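Local atomic coordinates of ankyrin repeat domain protein (Legionella pneumophila subsp. pneumophila, PDB entry 6MCA), a protein that acts as a Legionella effector, AnkH, that interacts with the host LARP7 component of the 7SK snRNP complex and contains a cysteine protease-like region. Residues E46-I51 with I75-D80; T57-C62 with V79-P84; C269-H274 with P357-M362; W276-D281 with V292-I297. All blocks are in the same frame, centred on the assembly; numbering follows the deposited sequence. Where two conformers were deposited one is given.

Contact 1: residues E46-I51 with I75-D80; sequences ESLDDI and IARKVD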
loop_
_atom_site.group_PDB
_atom_site.type_symbol
_atom_site.label_atom_id
_atom_site.label_comp_id
_atom_site.label_asym_id
_atom_site.label_seq_id
_atom_site.Cartn_x
_atom_site.Cartn_y
_atom_site.Cartn_z
ATOM N N GLU A 46 15.430 13.434 32.019
ATOM C CA GLU A 46 14.965 12.824 30.784
ATOM C C GLU A 46 15.989 11.829 30.256
ATOM O O GLU A 46 17.191 11.945 30.509
ATOM C CB GLU A 46 14.690 13.889 29.720
ATOM C CG GLU A 46 13.561 14.844 30.063
ATOM C CD GLU A 46 13.131 15.681 28.874
ATOM O OE1 GLU A 46 13.552 15.367 27.739
ATOM O OE2 GLU A 46 12.371 16.653 29.072
ATOM N N SER A 47 15.495 10.843 29.517
ATOM C CA SER A 47 16.339 9.899 28.802
ATOM C C SER A 47 16.328 10.237 27.318
ATOM O O SER A 47 15.282 10.576 26.756
ATOM C CB SER A 47 15.862 8.461 29.013
ATOM O OG SER A 47 16.473 7.582 28.083
ATOM N N LEU A 48 17.495 10.139 26.685
ATOM C CA LEU A 48 17.582 10.406 25.254
ATOM C C LEU A 48 16.912 9.327 24.410
ATOM O O LEU A 48 16.951 9.418 23.179
ATOM C CB LEU A 48 19.045 10.568 24.846
ATOM C CG LEU A 48 19.785 11.652 25.632
ATOM C CD1 LEU A 48 21.225 11.752 25.181
ATOM C CD2 LEU A 48 19.083 12.995 25.487
ATOM N N ASP A 49 16.307 8.320 25.038
ATOM C CA ASP A 49 15.487 7.327 24.359
ATOM C C ASP A 49 13.997 7.557 24.581
ATOM O O ASP A 49 13.182 6.736 24.150
ATOM C CB ASP A 49 15.866 5.918 24.828
ATOM C CG ASP A 49 17.263 5.511 24.400
ATOM O OD1 ASP A 49 17.609 5.713 23.218
ATOM O OD2 ASP A 49 18.014 4.982 25.249
ATOM N N ASP A 50 13.625 8.652 25.241
ATOM C CA ASP A 50 12.233 8.876 25.605
ATOM C C ASP A 50 11.391 9.220 24.382
ATOM O O ASP A 50 11.851 9.890 23.454
ATOM C CB ASP A 50 12.126 10.001 26.637
ATOM C CG ASP A 50 12.483 9.547 28.039
ATOM O OD1 ASP A 50 12.231 8.368 28.367
ATOM O OD2 ASP A 50 13.010 10.371 28.817
ATOM N N ILE A 51 10.145 8.754 24.392
ATOM C CA ILE A 51 9.172 9.131 23.375
ATOM C C ILE A 51 8.683 10.542 23.672
ATOM O O ILE A 51 8.231 10.831 24.786
ATOM C CB ILE A 51 8.007 8.131 23.342
ATOM C CG1 ILE A 51 8.508 6.736 22.958
ATOM C CG2 ILE A 51 6.924 8.603 22.384
ATOM C CD1 ILE A 51 8.912 6.605 21.505
ATOM N N ILE A 75 24.063 9.141 18.899
ATOM C CA ILE A 75 24.710 7.833 18.853
ATOM C C ILE A 75 25.930 7.812 19.763
ATOM O O ILE A 75 26.218 6.801 20.416
ATOM C CB ILE A 75 25.072 7.470 17.400
ATOM C CG1 ILE A 75 23.801 7.222 16.585
ATOM C CG2 ILE A 75 25.976 6.248 17.354
ATOM C CD1 ILE A 75 24.028 7.218 15.090
ATOM N N ALA A 76 26.659 8.930 19.833
ATOM C CA ALA A 76 27.781 9.028 20.761
ATOM C C ALA A 76 27.333 8.833 22.203
ATOM O O ALA A 76 28.077 8.270 23.014
ATOM C CB ALA A 76 28.483 10.376 20.600
ATOM N N ARG A 77 26.131 9.286 22.545
ATOM C CA ARG A 77 25.587 9.086 23.879
ATOM C C ARG A 77 24.858 7.751 24.011
ATOM O O ARG A 77 24.071 7.571 24.948
ATOM C CB ARG A 77 24.681 10.260 24.248
ATOM C CG ARG A 77 25.392 11.603 24.091
ATOM C CD ARG A 77 24.496 12.786 24.403
ATOM N NE ARG A 77 25.022 13.590 25.502
ATOM C CZ ARG A 77 25.886 14.587 25.349
ATOM N NH1 ARG A 77 26.312 15.267 26.406
ATOM N NH2 ARG A 77 26.327 14.904 24.140
ATOM N N LYS A 78 25.107 6.821 23.083
ATOM C CA LYS A 78 24.667 5.424 23.182
ATOM C C LYS A 78 23.153 5.292 23.358
ATOM O O LYS A 78 22.667 4.566 24.229
ATOM C CB LYS A 78 25.415 4.692 24.300
ATOM C CG LYS A 78 26.724 4.044 23.856
ATOM C CD LYS A 78 27.801 5.081 23.578
ATOM N N VAL A 79 22.402 5.986 22.500
ATOM C CA VAL A 79 20.963 5.756 22.453
ATOM C C VAL A 79 20.679 4.403 21.807
ATOM O O VAL A 79 21.504 3.836 21.079
ATOM C CB VAL A 79 20.241 6.888 21.705
ATOM C CG1 VAL A 79 20.484 8.224 22.388
ATOM C CG2 VAL A 79 20.682 6.932 20.250
ATOM N N ASP A 80 19.490 3.872 22.087
ATOM C CA ASP A 80 19.048 2.639 21.448
ATOM C C ASP A 80 18.789 2.923 19.973
ATOM O O ASP A 80 17.782 3.546 19.618
ATOM C CB ASP A 80 17.797 2.100 22.138
ATOM C CG ASP A 80 17.355 0.751 21.590
ATOM O OD1 ASP A 80 17.964 0.259 20.614
ATOM O OD2 ASP A 80 16.392 0.176 22.142
HETATM O O HOH W 1 16.501 5.828 20.615
HETATM O O HOH W 2 19.756 2.929 25.124
#
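A type I beta turn from Ser47 to Asp50 carries Leu48 and Asp49 against Arg77, Val79 and Asp80, which follow the end of helix 68-76. The polar half of the contact belongs to the Asp49 carboxylate. Its OD1 accepts the backbone N-H of Asp80, with OD1 and N 2.9 Å apart; the donor comes from the syn side and lies 27° out of the carboxylate plane. Water 1 donates to Asp49 OD1 at 2.8 Å and also to Asp80 O, so a direct and a water-mediated link join the two residues. Water 2 donates to Asp49 OD2 at 2.7 Å and reaches back, weakly, to Lys78 O. Asp49 OD1 also lies 3.3 Å from CB of Val79, the residue before its donor. Segment 46-51 belongs to the loop between helices 38-43 and 58-65, and residues 77-80 lead away from helix 68-76; their meeting near the surface is consistent with the helix-loop stacking of ankyrin repeats. Beside the carboxylate lies an apolar patch in which Leu48 CB meets Val79 CG1 at 3.7 Å. With CG of Leu48 beside its backbone N (chi1 -56°), the CD1 branch comes alongside Arg77 CB and CD, and in the modelled conformer of the arginine Leu48 CD1 is 3.5 Å from Arg77 CD. In that conformer NH1 continues to a salt bridge with Asp39 of helix 38-43. The turn is braced from within, because Ser47 OG accepts from Asp49 N in an ST turn, 3.1 Å apart, and Asp50 OD2 accepts from Ser47 N.

Contact 2: residues T57-C62 with V79-P84; sequences TPLIEC and VDINKP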
loop_
_atom_site.group_PDB
_atom_site.type_symbol
_atom_site.label_atom_id
_atom_site.label_comp_id
_atom_site.label_asym_id
_atom_site.label_seq_id
_atom_site.Cartn_x
_atom_site.Cartn_y
_atom_site.Cartn_z
ATOM N N THR A 57 11.264 9.370 19.071
ATOM C CA THR A 57 12.478 9.526 19.853
ATOM C C THR A 57 13.355 10.603 19.235
ATOM O O THR A 57 13.169 10.975 18.073
ATOM C CB THR A 57 13.249 8.201 19.917
ATOM O OG1 THR A 57 13.779 7.891 18.623
ATOM C CG2 THR A 57 12.338 7.072 20.372
ATOM N N PRO A 58 14.312 11.152 19.991
ATOM C CA PRO A 58 15.229 12.138 19.393
ATOM C C PRO A 58 15.941 11.630 18.146
ATOM O O PRO A 58 16.112 12.386 17.182
ATOM C CB PRO A 58 16.211 12.430 20.535
ATOM C CG PRO A 58 15.424 12.180 21.771
ATOM C CD PRO A 58 14.492 11.044 21.452
ATOM N N LEU A 59 16.352 10.359 18.137
ATOM C CA LEU A 59 17.007 9.803 16.957
ATOM C C LEU A 59 16.043 9.717 15.779
ATOM O O LEU A 59 16.424 9.993 14.636
ATOM C CB LEU A 59 17.587 8.427 17.279
ATOM C CG LEU A 59 18.502 7.820 16.214
ATOM C CD1 LEU A 59 19.684 8.738 15.940
ATOM C CD2 LEU A 59 18.975 6.438 16.636
ATOM N N ILE A 60 14.791 9.338 16.039
ATOM C CA ILE A 60 13.800 9.304 14.969
ATOM C C ILE A 60 13.494 10.713 14.476
ATOM O O ILE A 60 13.258 10.919 13.280
ATOM C CB ILE A 60 12.532 8.568 15.443
ATOM C CG1 ILE A 60 12.846 7.092 15.702
ATOM C CG2 ILE A 60 11.413 8.702 14.424
ATOM C CD1 ILE A 60 11.638 6.265 16.084
ATOM N N GLU A 61 13.508 11.705 15.371
ATOM C CA GLU A 61 13.371 13.091 14.934
ATOM C C GLU A 61 14.518 13.488 14.013
ATOM O O GLU A 61 14.304 14.137 12.981
ATOM C CB GLU A 61 13.312 14.023 16.146
ATOM C CG GLU A 61 12.085 13.843 17.023
ATOM C CD GLU A 61 10.840 14.479 16.436
ATOM O OE1 GLU A 61 10.956 15.192 15.417
ATOM O OE2 GLU A 61 9.745 14.272 16.999
ATOM N N CYS A 62 15.747 13.104 14.374
ATOM C CA CYS A 62 16.896 13.378 13.517
ATOM C C CYS A 62 16.740 12.717 12.154
ATOM O O CYS A 62 17.058 13.319 11.122
ATOM C CB CYS A 62 18.179 12.895 14.193
ATOM S SG CYS A 62 18.627 13.809 15.677
ATOM N N VAL A 79 22.402 5.986 22.500
ATOM C CA VAL A 79 20.963 5.756 22.453
ATOM C C VAL A 79 20.679 4.403 21.807
ATOM O O VAL A 79 21.504 3.836 21.079
ATOM C CB VAL A 79 20.241 6.888 21.705
ATOM C CG1 VAL A 79 20.484 8.224 22.388
ATOM C CG2 VAL A 79 20.682 6.932 20.250
ATOM N N ASP A 80 19.490 3.872 22.087
ATOM C CA ASP A 80 19.048 2.639 21.448
ATOM C C ASP A 80 18.789 2.923 19.973
ATOM O O ASP A 80 17.782 3.546 19.618
ATOM C CB ASP A 80 17.797 2.100 22.138
ATOM C CG ASP A 80 17.355 0.751 21.590
ATOM O OD1 ASP A 80 17.964 0.259 20.614
ATOM O OD2 ASP A 80 16.392 0.176 22.142
ATOM N N ILE A 81 19.697 2.463 19.110
ATOM C CA ILE A 81 19.614 2.770 17.687
ATOM C C ILE A 81 18.498 2.020 16.976
ATOM O O ILE A 81 18.229 2.299 15.801
ATOM C CB ILE A 81 20.969 2.482 17.008
ATOM C CG1 ILE A 81 21.189 3.436 15.832
ATOM C CG2 ILE A 81 21.058 1.025 16.567
ATOM C CD1 ILE A 81 22.629 3.555 15.406
ATOM N N ASN A 82 17.831 1.087 17.654
ATOM C CA ASN A 82 16.756 0.309 17.048
ATOM C C ASN A 82 15.407 0.529 17.724
ATOM O O ASN A 82 14.460 -0.216 17.442
ATOM C CB ASN A 82 17.105 -1.183 17.062
ATOM C CG ASN A 82 18.198 -1.536 16.073
ATOM O OD1 ASN A 82 18.198 -1.064 14.936
ATOM N ND2 ASN A 82 19.137 -2.370 16.501
ATOM N N LYS A 83 15.287 1.519 18.598
ATOM C CA LYS A 83 14.020 1.750 19.286
ATOM C C LYS A 83 13.010 2.365 18.327
ATOM O O LYS A 83 13.274 3.438 17.766
ATOM C CB LYS A 83 14.208 2.654 20.499
ATOM C CG LYS A 83 12.914 2.900 21.257
ATOM C CD LYS A 83 13.139 3.668 22.544
ATOM C CE LYS A 83 11.829 3.849 23.295
ATOM N NZ LYS A 83 12.010 4.583 24.576
ATOM N N PRO A 84 11.858 1.738 18.108
ATOM C CA PRO A 84 10.895 2.281 17.146
ATOM C C PRO A 84 9.825 3.135 17.804
ATOM O O PRO A 84 9.769 3.243 19.033
ATOM C CB PRO A 84 10.290 1.016 16.534
ATOM C CG PRO A 84 10.260 0.058 17.701
ATOM C CD PRO A 84 11.457 0.402 18.582
HETATM O O HOH W 3 14.912 5.471 18.308
#
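Thr57 OG1 is held from two sides: it accepts from Ile60 N, 3.1 Å away at an N-H...O angle of 160°, and hydrogen-bonds to water 3 at 2.7 Å. The same water donates to Lys83 O, also at 2.7 Å, and so bridges the helix start to the loop. Thr57 is the N-cap of helix 58-65, and its chi1 of 69° turns OG1 back over the first turn while CG2 projects to the Lys83 side chain, 4.1 Å from CD. Thr-Pro-Leu at the head of this helix resembles the opening of the TPLH signature of ankyrin repeats. Leu59 supplies the apolar centre. Its CD2 sits 3.8 Å from Ile81 CG1 and 4.0 Å from Val79 CG2, so one methyl of Leu59 bridges the side chains of Val79 and Ile81. Ile60 CD1 approaches the backbone instead, 3.7 Å from Lys83 O. The loop keeps its shape by a type I turn from Asp80 to Lys83, with Asp80 OD1 accepting from Asn82 N in an Asx turn. The extended Lys83 chain carries NZ to Asp49 O. From helix 91-97, Pro91 touches Leu59 and Ile60, and Trp94 touches Ile60.

Contact 3: residues C269-H274 with P357-M362; sequences CFVRYH and PVAYSM
Met362 fits closely against Val271: its SD lies 3.6 Å from Val271 CG1, and the methyl CE comes to 3.4 Å from Val271 O. The methionine chain bends at its last torsion (chi3 69°), which lays CE along the strand until it also touches Tyr273 CB at 3.7 Å. Helix 357-362 runs nearly parallel to strand 269-273, their axes 9.2 Å apart and inclined by 21°, so Val271 and Tyr273, alternate residues of the strand, both face it. Val271 CG1 completes this buried part, more distantly, on Ala359 CB at 4.2 Å. Toward His274 the contact opens to solvent. Tyr273, only partly exposed, still brings CD2 to 3.5 Å from Met362 O, with its ring tilted to that oxygen, whereas the exposed His274 makes no contact with the helix and lays CD2 over one face of the tyrosine ring. Arg272 points away from the helix, and its NE makes a nearly straight bond of 2.7 Å to His274 O, in the guanidinium plane, closing the end of the strand back on itself. No hydrogen bond crosses between strand and helix. The helix is therefore held to the antiparallel sheet by apolar packing around a thioether, consistent with the sheet-and-helix core expected of a cysteine protease-like region.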
loop_
_atom_site.group_PDB
_atom_site.type_symbol
_atom_site.label_atom_id
_atom_site.label_comp_id
_atom_site.label_asym_id
_atom_site.label_seq_id
_atom_site.Cartn_x
_atom_site.Cartn_y
_atom_site.Cartn_z
ATOM N N CYS A 269 -10.836 9.094 -2.238
ATOM C CA CYS A 269 -9.839 9.688 -3.117
ATOM C C CYS A 269 -10.414 10.878 -3.867
ATOM O O CYS A 269 -11.587 10.882 -4.244
ATOM C CB CYS A 269 -9.293 8.652 -4.100
ATOM S SG CYS A 269 -8.235 7.412 -3.315
ATOM N N PHE A 270 -9.586 11.895 -4.071
ATOM C CA PHE A 270 -9.954 13.049 -4.870
ATOM C C PHE A 270 -8.914 13.247 -5.958
ATOM O O PHE A 270 -7.723 13.004 -5.744
ATOM C CB PHE A 270 -10.073 14.308 -4.008
ATOM C CG PHE A 270 -11.149 14.226 -2.964
ATOM C CD1 PHE A 270 -10.903 13.622 -1.741
ATOM C CD2 PHE A 270 -12.409 14.745 -3.207
ATOM C CE1 PHE A 270 -11.890 13.549 -0.778
ATOM C CE2 PHE A 270 -13.401 14.674 -2.247
ATOM C CZ PHE A 270 -13.142 14.074 -1.032
ATOM N N VAL A 271 -9.369 13.668 -7.131
ATOM C CA VAL A 271 -8.490 13.908 -8.267
ATOM C C VAL A 271 -8.759 15.306 -8.799
ATOM O O VAL A 271 -9.904 15.651 -9.099
ATOM C CB VAL A 271 -8.681 12.861 -9.383
ATOM C CG1 VAL A 271 -7.741 13.153 -10.539
ATOM C CG2 VAL A 271 -8.448 11.458 -8.848
ATOM N N ARG A 272 -7.708 16.107 -8.910
ATOM C CA ARG A 272 -7.778 17.422 -9.528
ATOM C C ARG A 272 -7.035 17.369 -10.853
ATOM O O ARG A 272 -5.888 16.918 -10.905
ATOM C CB ARG A 272 -7.175 18.491 -8.611
ATOM C CG ARG A 272 -7.376 19.927 -9.080
ATOM C CD ARG A 272 -6.229 20.408 -9.964
ATOM N NE ARG A 272 -6.448 21.771 -10.434
ATOM C CZ ARG A 272 -5.858 22.842 -9.915
ATOM N NH1 ARG A 272 -5.001 22.709 -8.912
ATOM N NH2 ARG A 272 -6.123 24.046 -10.403
ATOM N N TYR A 273 -7.689 17.810 -11.923
ATOM C CA TYR A 273 -7.047 17.924 -13.229
ATOM C C TYR A 273 -7.533 19.213 -13.870
ATOM O O TYR A 273 -8.670 19.278 -14.347
ATOM C CB TYR A 273 -7.349 16.722 -14.122
ATOM C CG TYR A 273 -6.667 16.804 -15.470
ATOM C CD1 TYR A 273 -5.296 16.613 -15.587
ATOM C CD2 TYR A 273 -7.390 17.083 -16.622
ATOM C CE1 TYR A 273 -4.664 16.693 -16.813
ATOM C CE2 TYR A 273 -6.767 17.163 -17.856
ATOM C CZ TYR A 273 -5.404 16.968 -17.944
ATOM O OH TYR A 273 -4.778 17.046 -19.167
ATOM N N HIS A 274 -6.669 20.229 -13.880
ATOM C CA HIS A 274 -7.018 21.554 -14.380
ATOM C C HIS A 274 -8.263 22.074 -13.670
ATOM O O HIS A 274 -8.263 22.218 -12.443
ATOM C CB HIS A 274 -7.212 21.522 -15.898
ATOM C CG HIS A 274 -5.988 21.105 -16.652
ATOM N ND1 HIS A 274 -4.711 21.387 -16.214
ATOM C CD2 HIS A 274 -5.844 20.425 -17.814
ATOM C CE1 HIS A 274 -3.835 20.898 -17.073
ATOM N NE2 HIS A 274 -4.496 20.310 -18.054
ATOM N N PRO A 357 -8.982 4.852 -13.755
ATOM C CA PRO A 357 -9.967 5.185 -14.798
ATOM C C PRO A 357 -10.537 6.583 -14.657
ATOM O O PRO A 357 -10.813 7.235 -15.673
ATOM C CB PRO A 357 -11.051 4.112 -14.619
ATOM C CG PRO A 357 -10.927 3.682 -13.213
ATOM C CD PRO A 357 -9.467 3.755 -12.895
ATOM N N VAL A 358 -10.703 7.075 -13.429
ATOM C CA VAL A 358 -11.246 8.416 -13.231
ATOM C C VAL A 358 -10.284 9.467 -13.773
ATOM O O VAL A 358 -10.688 10.386 -14.496
ATOM C CB VAL A 358 -11.563 8.651 -11.744
ATOM C CG1 VAL A 358 -11.988 10.090 -11.512
ATOM C CG2 VAL A 358 -12.647 7.695 -11.286
ATOM N N ALA A 359 -8.998 9.352 -13.430
ATOM C CA ALA A 359 -8.013 10.308 -13.927
ATOM C C ALA A 359 -7.871 10.214 -15.442
ATOM O O ALA A 359 -7.709 11.235 -16.123
ATOM C CB ALA A 359 -6.665 10.084 -13.242
ATOM N N TYR A 360 -7.946 8.997 -15.989
ATOM C CA TYR A 360 -7.937 8.840 -17.440
ATOM C C TYR A 360 -9.100 9.592 -18.081
ATOM O O TYR A 360 -8.909 10.383 -19.016
ATOM C CB TYR A 360 -7.986 7.355 -17.803
ATOM C CG TYR A 360 -7.633 7.072 -19.244
ATOM C CD1 TYR A 360 -8.566 7.260 -20.256
ATOM C CD2 TYR A 360 -6.367 6.622 -19.595
ATOM C CE1 TYR A 360 -8.249 7.012 -21.574
ATOM C CE2 TYR A 360 -6.042 6.368 -20.912
ATOM C CZ TYR A 360 -6.988 6.565 -21.896
ATOM O OH TYR A 360 -6.674 6.318 -23.209
ATOM N N SER A 361 -10.318 9.358 -17.583
ATOM C CA SER A 361 -11.491 10.036 -18.126
ATOM C C SER A 361 -11.355 11.549 -18.019
ATOM O O SER A 361 -11.705 12.278 -18.954
ATOM C CB SER A 361 -12.754 9.566 -17.403
ATOM O OG SER A 361 -13.064 8.226 -17.733
ATOM N N MET A 362 -10.851 12.039 -16.885
ATOM C CA MET A 362 -10.688 13.480 -16.718
ATOM C C MET A 362 -9.685 14.037 -17.717
ATOM O O MET A 362 -9.840 15.164 -18.203
ATOM C CB MET A 362 -10.260 13.799 -15.287
ATOM C CG MET A 362 -11.336 13.526 -14.257
ATOM S SD MET A 362 -10.711 13.648 -12.576
ATOM C CE MET A 362 -10.407 15.409 -12.452
#

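Contact 4: residues W276-D281 with V292-I297; sequences WWAKID and VNIYRI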
loop_
_atom_site.group_PDB
_atom_site.type_symbol
_atom_site.label_atom_id
_atom_site.label_comp_id
_atom_site.label_asym_id
_atom_site.label_seq_id
_atom_site.Cartn_x
_atom_site.Cartn_y
_atom_site.Cartn_z
ATOM N N TRP A 276 -11.095 20.536 -13.358
ATOM C CA TRP A 276 -11.963 19.422 -13.010
ATOM C C TRP A 276 -11.561 18.824 -11.669
ATOM O O TRP A 276 -10.372 18.743 -11.342
ATOM C CB TRP A 276 -11.927 18.343 -14.094
ATOM C CG TRP A 276 -12.267 18.869 -15.447
ATOM C CD1 TRP A 276 -11.411 19.060 -16.492
ATOM C CD2 TRP A 276 -13.558 19.290 -15.903
ATOM N NE1 TRP A 276 -12.091 19.567 -17.573
ATOM C CE2 TRP A 276 -13.410 19.719 -17.237
ATOM C CE3 TRP A 276 -14.823 19.344 -15.313
ATOM C CZ2 TRP A 276 -14.481 20.193 -17.991
ATOM C CZ3 TRP A 276 -15.885 19.815 -16.063
ATOM C CH2 TRP A 276 -15.707 20.233 -17.387
ATOM N N TRP A 277 -12.563 18.395 -10.906
ATOM C CA TRP A 277 -12.385 17.798 -9.591
ATOM C C TRP A 277 -13.218 16.527 -9.538
ATOM O O TRP A 277 -14.277 16.454 -10.159
ATOM C CB TRP A 277 -12.807 18.785 -8.493
ATOM C CG TRP A 277 -12.732 18.274 -7.087
ATOM C CD1 TRP A 277 -13.698 17.583 -6.412
ATOM C CD2 TRP A 277 -11.646 18.444 -6.168
ATOM N NE1 TRP A 277 -13.274 17.302 -5.134
ATOM C CE2 TRP A 277 -12.018 17.820 -4.959
ATOM C CE3 TRP A 277 -10.390 19.057 -6.252
ATOM C CZ2 TRP A 277 -11.180 17.793 -3.845
ATOM C CZ3 TRP A 277 -9.560 19.027 -5.143
ATOM C CH2 TRP A 277 -9.959 18.399 -3.957
ATOM N N ALA A 278 -12.735 15.515 -8.829
ATOM C CA ALA A 278 -13.427 14.234 -8.806
ATOM C C ALA A 278 -13.352 13.632 -7.416
ATOM O O ALA A 278 -12.277 13.598 -6.810
ATOM C CB ALA A 278 -12.835 13.259 -9.826
ATOM N N LYS A 279 -14.492 13.153 -6.930
ATOM C CA LYS A 279 -14.582 12.430 -5.671
ATOM C C LYS A 279 -14.882 10.965 -5.953
ATOM O O LYS A 279 -15.792 10.646 -6.732
ATOM C CB LYS A 279 -15.655 13.028 -4.758
ATOM C CG LYS A 279 -15.790 12.301 -3.428
ATOM C CD LYS A 279 -16.623 13.091 -2.434
ATOM C CE LYS A 279 -18.050 13.252 -2.919
ATOM N NZ LYS A 279 -18.919 13.871 -1.879
ATOM N N ILE A 280 -14.109 10.087 -5.314
ATOM C CA ILE A 280 -14.205 8.643 -5.458
ATOM C C ILE A 280 -14.394 8.068 -4.062
ATOM O O ILE A 280 -13.499 8.173 -3.208
ATOM C CB ILE A 280 -12.959 8.045 -6.125
ATOM C CG1 ILE A 280 -12.655 8.764 -7.440
ATOM C CG2 ILE A 280 -13.138 6.550 -6.336
ATOM C CD1 ILE A 280 -11.245 8.543 -7.939
ATOM N N ASP A 281 -15.563 7.469 -3.830
ATOM C CA ASP A 281 -15.864 6.780 -2.577
ATOM C C ASP A 281 -16.848 5.664 -2.921
ATOM O O ASP A 281 -18.047 5.916 -3.075
ATOM C CB ASP A 281 -16.438 7.735 -1.538
ATOM C CG ASP A 281 -16.637 7.077 -0.184
ATOM O OD1 ASP A 281 -16.278 5.888 -0.033
ATOM O OD2 ASP A 281 -17.154 7.749 0.734
ATOM N N VAL A 292 -18.420 7.648 -8.194
ATOM C CA VAL A 292 -17.470 8.598 -8.766
ATOM C C VAL A 292 -18.229 9.791 -9.323
ATOM O O VAL A 292 -19.015 9.643 -10.270
ATOM C CB VAL A 292 -16.613 7.955 -9.869
ATOM C CG1 VAL A 292 -15.866 9.029 -10.641
ATOM C CG2 VAL A 292 -15.651 6.941 -9.270
ATOM N N ASN A 293 -17.957 10.975 -8.771
ATOM C CA ASN A 293 -18.571 12.218 -9.225
ATOM C C ASN A 293 -17.502 13.197 -9.691
ATOM O O ASN A 293 -16.466 13.358 -9.038
ATOM C CB ASN A 293 -19.413 12.858 -8.116
ATOM C CG ASN A 293 -20.674 12.075 -7.819
ATOM O OD1 ASN A 293 -21.683 12.219 -8.510
ATOM N ND2 ASN A 293 -20.625 11.240 -6.789
ATOM N N ILE A 294 -17.763 13.864 -10.816
ATOM C CA ILE A 294 -16.832 14.800 -11.433
ATOM C C ILE A 294 -17.510 16.159 -11.531
ATOM O O ILE A 294 -18.599 16.275 -12.106
ATOM C CB ILE A 294 -16.379 14.317 -12.824
ATOM C CG1 ILE A 294 -15.812 12.897 -12.740
ATOM C CG2 ILE A 294 -15.356 15.277 -13.418
ATOM C CD1 ILE A 294 -15.623 12.235 -14.087
ATOM N N TYR A 295 -16.855 17.179 -10.984
ATOM C CA TYR A 295 -17.343 18.545 -10.927
ATOM C C TYR A 295 -16.382 19.470 -11.662
ATOM O O TYR A 295 -15.210 19.146 -11.873
ATOM C CB TYR A 295 -17.481 19.037 -9.476
ATOM C CG TYR A 295 -18.046 18.036 -8.491
ATOM C CD1 TYR A 295 -17.255 17.018 -7.970
ATOM C CD2 TYR A 295 -19.360 18.133 -8.054
ATOM C CE1 TYR A 295 -17.766 16.110 -7.063
ATOM C CE2 TYR A 295 -19.878 17.231 -7.145
ATOM C CZ TYR A 295 -19.078 16.222 -6.653
ATOM O OH TYR A 295 -19.593 15.323 -5.748
ATOM N N ARG A 296 -16.893 20.641 -12.034
ATOM C CA ARG A 296 -16.059 21.729 -12.521
ATOM C C ARG A 296 -15.745 22.670 -11.365
ATOM O O ARG A 296 -16.641 23.036 -10.595
ATOM C CB ARG A 296 -16.750 22.494 -13.650
ATOM C CG ARG A 296 -15.913 23.637 -14.210
ATOM C CD ARG A 296 -16.761 24.648 -14.969
ATOM N NE ARG A 296 -17.497 24.035 -16.070
ATOM C CZ ARG A 296 -16.974 23.773 -17.263
ATOM N NH1 ARG A 296 -17.719 23.213 -18.207
ATOM N NH2 ARG A 296 -15.706 24.067 -17.514
ATOM N N ILE A 297 -14.478 23.054 -11.242
ATOM C CA ILE A 297 -14.050 23.973 -10.192
ATOM C C ILE A 297 -14.343 25.393 -10.664
ATOM O O ILE A 297 -13.647 25.925 -11.531
ATOM C CB ILE A 297 -12.567 23.791 -9.854
ATOM C CG1 ILE A 297 -12.304 22.364 -9.368
ATOM C CG2 ILE A 297 -12.131 24.803 -8.807
ATOM C CD1 ILE A 297 -10.838 21.988 -9.344
HETATM O O HOH W 4 -18.373 10.385 -5.094
#
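Strands 276-280 and 292-297 run antiparallel, in register from Trp276 opposite Arg296 to Ile280 opposite Val292. Four backbone bonds join two hydrogen-bonded pairs: Trp277 N to Tyr295 O (2.9 Å) and Tyr295 N to Trp277 O (2.8 Å), then Lys279 N to Asn293 O and Asn293 N to Lys279 O. In the non-hydrogen-bonded pairs, CA-H groups approach the same oxygens, with Ala278 CA 3.2 Å from Asn293 O. The face of Trp277, Lys279, Asn293 and Tyr295 combines two aromatic rings with a lysine and an asparagine. Tyr295 CD1 meets the edge of the Trp277 indole, in its plane, at 3.9 Å from Trp277 CD1, and the phenol oxygen Tyr295 OH lies 3.8 Å from Lys279 CE. The lysine bends at chi3 (64°) and takes NZ onward to a salt bridge with Glu289 and a hydrogen bond with His322. Ile297 CG1 packs on Trp277 CB at 3.7 Å. On the other face, Ile280 and Val292 lie side by side with their CG2 atoms 3.9 Å apart, and the small Ala278 accompanies Ile294. At the far end of that face the Trp276 ring reaches over to Arg296, where CH2 stands above one face of the guanidinium, 3.7 Å from NH1, the two planes 46° apart. Met362 and Val358 of helix 355-364 cover this face. The strands are thus joined by their backbones, while their side chains divide the work: one face packs under the helix, and the other sets Lys279 beside Tyr295, its charge probably balanced by Glu289.

How the contacts relate
From the N terminus, contact 1 joins the loop after helix 38-43 to the end of helix 68-76, enclosing helix 58-65 and most of helix 68-76. Contact 2 opens within that span, at helix 58-65, and closes just beyond it on residues 79-84, so the two overlap rather than nest. They share Val79 and Asp80 and tie these helices to the adjoining loops, consistent with ankyrin-type stacking. Both are complete long before contact 3 opens at strand 266-273. Contact 3 spans more than 80 residues to helix 355-364, and contact 4, a short link between successive strands, is nested within it. Strands 266-273 and 276-280 adjoin in one antiparallel sheet, bringing contacts 3 and 4 together, whereas contacts 1 and 3 have centres 46 Å apart.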